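Local coordinates for protein trichothecene 15-O-acetyltransferase TRI3 (Fusarium sporotrichioides, PDB 3FOT) that transfers an acetyl group to the 15-hydroxyl of trichothecene intermediates in the biosynthesis of mycotoxins such as T-2 toxin, at residues A[186-197]-A[351-359]; A[307-318]-A[432-440]. All coordinates share one frame; numbering follows the deposited sequence.

From the N terminus, the chain leaves strand 177-184 of the six-stranded mixed sheet and enters segment 186-197, the first half of contact 1. Further on, helix 306-321 carries segment 307-318 of contact 2. Segment 351-359 then returns to helix 191-205 and closes contact 1. Strand 435-441 comes later and closes contact 2. The two loops therefore cross. Contact 1 ties the start of helix 191-205 to the approach to strand 358-365. Contact 2 joins helix 306-321 to an outer strand of the four-stranded sheet. The contact centres lie 22 Å apart, yet Arg195 NH1 probably bonds to Asp439 O, linking the two across 2.7 Å.

Contact 1. Residues A[186-197]-A[351-359]; sequences HLFWDGIGCRKF and SNFYAMCQT
Asp190 holds CG between its own backbone N and carbonyl carbon (chi1 55°), which turns the carboxylate to segment 351-359. Gln358 bends at chi2 (-77°) and brings its amide to the same carboxylate. Asp190 belongs to the sequence His-Leu-Phe-Trp-Asp-Gly, the HXXXDG motif of the BAHD acyltransferases. In relatives the histidine of this motif acts as general base, and the aspartate has a structural role.

Gln358 NE2 donates to Asp190 OD2 over 3.0 Å, and Cys357 N donates to Asp190 OD2 over 2.9 Å. The two donors come from opposite faces of the carboxylate plane, which lies nearly perpendicular to the Gln358 amide. The same oxygen forms a salt bridge with Arg342. Asp190 OD1 caps helix 191-205 by accepting from Gly193 N at 2.9 Å. This set of bonds fixes the rotation of the carboxylate.

Gly193 has no side chain, and the Tyr354 backbone comes close to it. The buried Tyr354 O has no hydrogen bond and instead meets Gly193 CA at 3.5 Å. Tyr354 CE2 lies at the edge of the Phe197 ring, near its plane. Lys196 crosses the Tyr354 ring at about a right angle, with CE 4.2 Å from the centroid in an off-centre CH-pi contact. Lys196 NZ continues to Ser351 O, a bond of 3.2 Å. Water 2 joins Lys196 NZ, Asn352 OD1 and Tyr354 OH, and Tyr354 OH also bonds to Asp200.

On the other flank, Met356 CE touches His186 CD2 at 3.7 Å, while His186 ND1 is held by Tyr51 O. Nearby, water 1 donates to Leu187 O at 2.8 Å and accepts from Met356 N.

Contact 2. Residues A[307-318]-A[432-440]; sequences SHLTQAAIVLAL and ANPLFISDG
Phe436 fills the middle of the apolar contact with helix 307-318. With CG opposite the backbone N (chi1 177°), the Phe436 ring projects from the strand among Ser307, Thr310, Gln311 and Ile314. Ile314 crosses the phenyl group at about a right angle, and Ile314 CD1 meets Phe436 CD1 at 3.5 Å. Thr310 CG2 reaches Phe436 CE1 at the same separation, 3.5 Å. Further along, Ile314 and Pro434 lie side by side, pointing opposite ways, with CG2 of Ile314 4.2 Å from CB of Pro434. Leu318 CD1 packs on Pro434 CD at 4.1 Å.

One direct hydrogen bond joins the segments. Ser307 OG and Ser438 OG are 2.7 Å apart, and either may donate.

Two waters add indirect links through the Gln311 amide. Water 3 accepts from Gln311 NE2 and donates to Pro434 O. Water 4 donates to Gln311 OE1 at 2.7 Å and accepts from Phe436 N. Both ends of the amide are thus tied to the strand backbone, while Gln311 OE1 also lies against Phe436 CB.

The helix and strand segments run nearly antiparallel, at 163°, with axes 9.3 Å apart. Helix 500-516 packs beside helix 306-321, touching Thr310 and Pro434. The arrangement is that of a helix layered on an outer strand of a mixed sheet, as in the alpha/beta layers of CoA-dependent acyltransferases.

Contact 1. Residues A[186-197]-A[351-359]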
# COMPACT_ATOMS: atom_id res chain seq x y z
N HIS A 186 -3.36 -3.75 -7.54
CA HIS A 186 -2.94 -4.23 -6.23
C HIS A 186 -2.73 -5.75 -6.22
O HIS A 186 -2.11 -6.26 -5.31
CB HIS A 186 -3.98 -3.85 -5.18
CG HIS A 186 -3.47 -3.86 -3.76
ND1 HIS A 186 -3.97 -3.02 -2.79
CD2 HIS A 186 -2.49 -4.59 -3.17
CE1 HIS A 186 -3.36 -3.27 -1.64
NE2 HIS A 186 -2.46 -4.21 -1.84
N LEU A 187 -3.23 -6.48 -7.23
CA LEU A 187 -3.05 -7.94 -7.21
C LEU A 187 -1.57 -8.33 -7.09
O LEU A 187 -1.24 -9.33 -6.44
CB LEU A 187 -3.67 -8.57 -8.48
CG LEU A 187 -3.64 -10.09 -8.61
CD1 LEU A 187 -4.21 -10.79 -7.33
CD2 LEU A 187 -4.43 -10.50 -9.86
N PHE A 188 -0.67 -7.57 -7.74
CA PHE A 188 0.70 -8.05 -7.97
C PHE A 188 1.72 -7.57 -6.93
O PHE A 188 2.94 -7.89 -7.02
CB PHE A 188 1.16 -7.65 -9.38
CG PHE A 188 0.17 -8.01 -10.46
CD1 PHE A 188 -0.07 -9.34 -10.80
CD2 PHE A 188 -0.56 -7.03 -11.09
CE1 PHE A 188 -1.02 -9.65 -11.79
CE2 PHE A 188 -1.50 -7.33 -12.07
CZ PHE A 188 -1.74 -8.63 -12.42
N TRP A 189 1.22 -6.83 -5.95
CA TRP A 189 2.08 -6.19 -4.94
C TRP A 189 1.36 -6.01 -3.63
O TRP A 189 0.15 -5.88 -3.60
CB TRP A 189 2.42 -4.75 -5.36
CG TRP A 189 2.72 -4.51 -6.82
CD1 TRP A 189 1.81 -4.17 -7.80
CD2 TRP A 189 4.00 -4.53 -7.45
NE1 TRP A 189 2.46 -3.97 -8.99
CE2 TRP A 189 3.80 -4.18 -8.80
CE3 TRP A 189 5.31 -4.80 -7.00
CZ2 TRP A 189 4.85 -4.10 -9.72
CZ3 TRP A 189 6.35 -4.72 -7.92
CH2 TRP A 189 6.12 -4.37 -9.26
N ASP A 190 2.11 -5.87 -2.54
CA ASP A 190 1.52 -5.11 -1.44
C ASP A 190 2.17 -3.72 -1.42
O ASP A 190 3.01 -3.42 -2.28
CB ASP A 190 1.62 -5.83 -0.09
CG ASP A 190 3.02 -6.23 0.28
OD1 ASP A 190 3.98 -5.69 -0.30
OD2 ASP A 190 3.15 -7.07 1.20
N GLY A 191 1.78 -2.87 -0.49
CA GLY A 191 2.39 -1.53 -0.42
C GLY A 191 3.89 -1.52 -0.32
O GLY A 191 4.54 -0.63 -0.86
N ILE A 192 4.45 -2.51 0.38
CA ILE A 192 5.90 -2.64 0.53
C ILE A 192 6.55 -2.96 -0.80
O ILE A 192 7.53 -2.31 -1.19
CB ILE A 192 6.22 -3.70 1.60
CG1 ILE A 192 5.67 -3.19 2.93
CG2 ILE A 192 7.74 -4.07 1.60
CD1 ILE A 192 6.02 -3.96 4.10
N GLY A 193 6.02 -3.95 -1.49
CA GLY A 193 6.61 -4.40 -2.73
C GLY A 193 6.56 -3.29 -3.77
O GLY A 193 7.51 -3.09 -4.55
N CYS A 194 5.44 -2.56 -3.80
CA CYS A 194 5.25 -1.52 -4.80
C CYS A 194 6.21 -0.36 -4.51
O CYS A 194 6.87 0.14 -5.41
CB CYS A 194 3.79 -1.03 -4.82
SG CYS A 194 3.40 -0.16 -6.34
N ARG A 195 6.32 0.05 -3.25
CA ARG A 195 7.30 1.11 -2.93
C ARG A 195 8.75 0.67 -3.18
O ARG A 195 9.56 1.48 -3.64
CB ARG A 195 7.13 1.59 -1.50
CG ARG A 195 5.84 2.39 -1.38
CD ARG A 195 5.60 2.81 0.04
NE ARG A 195 5.13 1.70 0.86
CZ ARG A 195 5.15 1.71 2.19
NH1 ARG A 195 5.66 2.75 2.84
NH2 ARG A 195 4.72 0.64 2.86
N LYS A 196 9.08 -0.58 -2.86
CA LYS A 196 10.42 -1.10 -3.16
C LYS A 196 10.68 -0.97 -4.67
O LYS A 196 11.75 -0.58 -5.10
CB LYS A 196 10.56 -2.57 -2.74
CG LYS A 196 10.74 -2.74 -1.21
CD LYS A 196 10.63 -4.21 -0.75
CE LYS A 196 11.79 -5.08 -1.26
NZ LYS A 196 13.14 -4.72 -0.68
N PHE A 197 9.67 -1.27 -5.46
CA PHE A 197 9.84 -1.22 -6.91
C PHE A 197 10.02 0.23 -7.41
O PHE A 197 10.84 0.48 -8.30
CB PHE A 197 8.66 -1.91 -7.61
CG PHE A 197 8.88 -2.10 -9.08
CD1 PHE A 197 9.60 -3.19 -9.56
CD2 PHE A 197 8.38 -1.16 -9.99
CE1 PHE A 197 9.83 -3.36 -10.94
CE2 PHE A 197 8.56 -1.32 -11.35
CZ PHE A 197 9.28 -2.43 -11.84
N SER A 351 13.79 -10.25 2.62
CA SER A 351 14.17 -8.86 2.36
C SER A 351 14.12 -8.49 0.87
O SER A 351 14.42 -7.35 0.50
CB SER A 351 15.54 -8.55 2.97
OG SER A 351 15.47 -8.50 4.39
N ASN A 352 13.74 -9.45 0.04
CA ASN A 352 13.67 -9.26 -1.41
C ASN A 352 12.35 -9.79 -2.03
O ASN A 352 12.38 -10.43 -3.06
CB ASN A 352 14.90 -9.95 -2.06
CG ASN A 352 15.10 -9.56 -3.53
OD1 ASN A 352 14.85 -8.41 -3.93
ND2 ASN A 352 15.57 -10.51 -4.33
N PHE A 353 11.22 -9.51 -1.38
CA PHE A 353 9.93 -10.11 -1.72
C PHE A 353 8.98 -9.01 -2.16
O PHE A 353 8.67 -8.11 -1.37
CB PHE A 353 9.31 -10.86 -0.53
CG PHE A 353 8.23 -11.84 -0.93
CD1 PHE A 353 8.55 -13.17 -1.27
CD2 PHE A 353 6.90 -11.45 -1.01
CE1 PHE A 353 7.56 -14.07 -1.64
CE2 PHE A 353 5.89 -12.36 -1.37
CZ PHE A 353 6.23 -13.66 -1.71
N TYR A 354 8.55 -9.07 -3.41
CA TYR A 354 7.78 -7.97 -4.02
C TYR A 354 6.29 -8.25 -4.17
O TYR A 354 5.49 -7.32 -4.23
CB TYR A 354 8.38 -7.61 -5.40
CG TYR A 354 9.66 -6.82 -5.29
CD1 TYR A 354 10.82 -7.40 -4.77
CD2 TYR A 354 9.71 -5.48 -5.68
CE1 TYR A 354 11.98 -6.68 -4.64
CE2 TYR A 354 10.89 -4.74 -5.58
CZ TYR A 354 12.02 -5.35 -5.05
OH TYR A 354 13.19 -4.65 -4.92
N ALA A 355 5.92 -9.53 -4.24
CA ALA A 355 4.49 -9.88 -4.29
C ALA A 355 3.85 -9.60 -2.91
O ALA A 355 4.56 -9.31 -1.94
CB ALA A 355 4.31 -11.36 -4.69
N MET A 356 2.52 -9.68 -2.84
CA MET A 356 1.78 -9.50 -1.59
C MET A 356 2.36 -10.42 -0.53
O MET A 356 2.53 -11.61 -0.78
CB MET A 356 0.32 -9.88 -1.80
CG MET A 356 -0.56 -9.70 -0.61
SD MET A 356 -1.35 -8.08 -0.61
CE MET A 356 -2.36 -8.15 -2.09
N CYS A 357 2.62 -9.88 0.65
CA CYS A 357 3.03 -10.72 1.77
C CYS A 357 2.44 -10.09 3.02
O CYS A 357 3.09 -9.33 3.72
CB CYS A 357 4.56 -10.86 1.87
SG CYS A 357 4.97 -12.06 3.20
N GLN A 358 1.16 -10.39 3.24
CA GLN A 358 0.38 -9.76 4.30
C GLN A 358 -0.27 -10.80 5.18
O GLN A 358 -0.59 -11.90 4.74
CB GLN A 358 -0.72 -8.87 3.72
CG GLN A 358 -0.15 -7.70 2.89
CD GLN A 358 0.37 -6.60 3.79
OE1 GLN A 358 -0.37 -6.10 4.64
NE2 GLN A 358 1.65 -6.22 3.62
N THR A 359 -0.45 -10.42 6.44
CA THR A 359 -1.25 -11.26 7.32
C THR A 359 -2.12 -10.36 8.17
O THR A 359 -2.34 -9.20 7.81
CB THR A 359 -0.39 -12.31 8.10
OG1 THR A 359 -1.27 -13.15 8.87
CG2 THR A 359 0.62 -11.68 8.99
O HOH W 1 1.07 -10.46 -5.36
O HOH W 2 14.82 -6.00 -2.69

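Contact 2. Residues A[307-318]-A[432-440]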
# COMPACT_ATOMS: atom_id res chain seq x y z
N SER A 307 2.87 4.61 15.24
CA SER A 307 1.73 3.85 14.68
C SER A 307 0.72 3.42 15.78
O SER A 307 -0.51 3.48 15.57
CB SER A 307 2.24 2.61 13.96
OG SER A 307 2.79 2.95 12.72
N HIS A 308 1.23 3.00 16.93
CA HIS A 308 0.37 2.70 18.09
C HIS A 308 -0.39 3.96 18.48
O HIS A 308 -1.60 3.92 18.70
CB HIS A 308 1.18 2.22 19.29
CG HIS A 308 1.88 0.92 19.07
ND1 HIS A 308 3.19 0.72 19.43
CD2 HIS A 308 1.45 -0.25 18.54
CE1 HIS A 308 3.54 -0.53 19.14
NE2 HIS A 308 2.50 -1.13 18.60
N LEU A 309 0.33 5.06 18.59
CA LEU A 309 -0.27 6.33 19.01
C LEU A 309 -1.35 6.77 18.03
O LEU A 309 -2.39 7.27 18.44
CB LEU A 309 0.79 7.42 19.15
CG LEU A 309 0.16 8.73 19.64
CD1 LEU A 309 -0.33 8.58 21.10
CD2 LEU A 309 1.10 9.92 19.51
N THR A 310 -1.07 6.61 16.74
CA THR A 310 -2.07 6.96 15.74
C THR A 310 -3.34 6.12 15.91
O THR A 310 -4.46 6.63 15.85
CB THR A 310 -1.52 6.86 14.29
OG1 THR A 310 -0.35 7.66 14.19
CG2 THR A 310 -2.53 7.36 13.29
N GLN A 311 -3.17 4.82 16.09
CA GLN A 311 -4.33 3.96 16.31
C GLN A 311 -5.12 4.37 17.57
O GLN A 311 -6.36 4.33 17.58
CB GLN A 311 -3.88 2.49 16.37
CG GLN A 311 -5.00 1.50 16.71
CD GLN A 311 -6.04 1.34 15.61
OE1 GLN A 311 -5.97 0.38 14.83
NE2 GLN A 311 -7.01 2.27 15.56
N ALA A 312 -4.40 4.76 18.63
CA ALA A 312 -5.01 5.28 19.84
C ALA A 312 -5.84 6.55 19.55
O ALA A 312 -6.99 6.68 20.01
CB ALA A 312 -3.91 5.58 20.87
N ALA A 313 -5.26 7.48 18.79
CA ALA A 313 -5.89 8.75 18.49
C ALA A 313 -7.15 8.55 17.61
O ALA A 313 -8.17 9.25 17.77
CB ALA A 313 -4.87 9.68 17.81
N ILE A 314 -7.06 7.57 16.71
CA ILE A 314 -8.21 7.16 15.89
C ILE A 314 -9.40 6.78 16.77
O ILE A 314 -10.54 7.21 16.53
CB ILE A 314 -7.80 6.03 14.92
CG1 ILE A 314 -6.95 6.66 13.80
CG2 ILE A 314 -9.03 5.28 14.37
CD1 ILE A 314 -6.18 5.64 12.94
N VAL A 315 -9.11 5.96 17.78
CA VAL A 315 -10.13 5.49 18.73
C VAL A 315 -10.68 6.62 19.58
O VAL A 315 -11.90 6.79 19.67
CB VAL A 315 -9.60 4.29 19.54
CG1 VAL A 315 -10.56 3.93 20.68
CG2 VAL A 315 -9.48 3.10 18.60
N LEU A 316 -9.79 7.46 20.14
CA LEU A 316 -10.27 8.62 20.92
C LEU A 316 -11.11 9.58 20.07
O LEU A 316 -12.13 10.10 20.54
CB LEU A 316 -9.11 9.38 21.59
CG LEU A 316 -8.75 8.94 23.04
CD1 LEU A 316 -8.44 7.46 23.14
CD2 LEU A 316 -7.58 9.74 23.59
N ALA A 317 -10.70 9.79 18.82
CA ALA A 317 -11.45 10.66 17.90
C ALA A 317 -12.83 10.03 17.59
O ALA A 317 -13.83 10.73 17.49
CB ALA A 317 -10.66 10.90 16.59
N LEU A 318 -12.86 8.71 17.50
CA LEU A 318 -14.12 8.01 17.25
C LEU A 318 -15.07 8.15 18.45
O LEU A 318 -16.26 8.47 18.27
CB LEU A 318 -13.85 6.53 16.96
CG LEU A 318 -15.08 5.65 16.78
CD1 LEU A 318 -15.76 6.03 15.50
CD2 LEU A 318 -14.64 4.19 16.77
N ALA A 432 -19.69 1.72 10.11
CA ALA A 432 -18.44 1.01 9.88
C ALA A 432 -17.34 1.75 10.60
O ALA A 432 -17.20 2.97 10.45
CB ALA A 432 -18.13 0.95 8.40
N ASN A 433 -16.56 1.03 11.39
CA ASN A 433 -15.48 1.67 12.11
C ASN A 433 -14.27 1.96 11.20
O ASN A 433 -14.00 1.21 10.28
CB ASN A 433 -15.10 0.86 13.35
CG ASN A 433 -15.86 1.32 14.60
OD1 ASN A 433 -15.83 0.66 15.63
ND2 ASN A 433 -16.56 2.47 14.50
N PRO A 434 -13.58 3.09 11.46
CA PRO A 434 -12.36 3.35 10.71
C PRO A 434 -11.34 2.22 10.86
O PRO A 434 -11.27 1.53 11.89
CB PRO A 434 -11.86 4.67 11.33
CG PRO A 434 -13.13 5.30 11.86
CD PRO A 434 -13.89 4.17 12.41
N LEU A 435 -10.53 2.05 9.81
CA LEU A 435 -9.46 1.08 9.82
C LEU A 435 -8.12 1.82 9.73
O LEU A 435 -7.99 2.78 8.98
CB LEU A 435 -9.60 0.11 8.64
CG LEU A 435 -8.49 -0.96 8.53
CD1 LEU A 435 -8.62 -2.01 9.65
CD2 LEU A 435 -8.53 -1.62 7.17
N PHE A 436 -7.14 1.37 10.52
CA PHE A 436 -5.79 1.93 10.44
C PHE A 436 -4.83 1.03 9.68
O PHE A 436 -4.77 -0.18 9.92
CB PHE A 436 -5.25 2.17 11.85
CG PHE A 436 -3.84 2.69 11.87
CD1 PHE A 436 -3.55 3.96 11.35
CD2 PHE A 436 -2.81 1.92 12.40
CE1 PHE A 436 -2.22 4.46 11.35
CE2 PHE A 436 -1.49 2.41 12.40
CZ PHE A 436 -1.21 3.69 11.87
N ILE A 437 -4.07 1.64 8.76
CA ILE A 437 -3.03 0.96 8.02
C ILE A 437 -1.74 1.75 8.19
O ILE A 437 -1.69 2.94 7.87
CB ILE A 437 -3.35 0.84 6.50
CG1 ILE A 437 -4.74 0.22 6.28
CG2 ILE A 437 -2.27 0.01 5.84
CD1 ILE A 437 -5.83 1.25 5.91
N SER A 438 -0.71 1.11 8.75
CA SER A 438 0.59 1.75 8.84
C SER A 438 1.47 1.39 7.63
O SER A 438 1.73 0.20 7.36
CB SER A 438 1.29 1.35 10.14
OG SER A 438 2.53 2.01 10.25
N ASP A 439 1.90 2.42 6.90
CA ASP A 439 2.81 2.25 5.76
C ASP A 439 4.29 2.39 6.15
O ASP A 439 5.19 2.02 5.37
CB ASP A 439 2.47 3.25 4.66
CG ASP A 439 1.15 2.95 3.96
OD1 ASP A 439 0.85 1.76 3.71
OD2 ASP A 439 0.42 3.91 3.62
N GLY A 440 4.55 2.94 7.34
CA GLY A 440 5.90 3.03 7.89
C GLY A 440 6.75 4.09 7.25
O GLY A 440 6.24 5.00 6.62
O HOH W 3 -9.02 1.87 13.43
O HOH W 4 -7.50 -0.43 12.79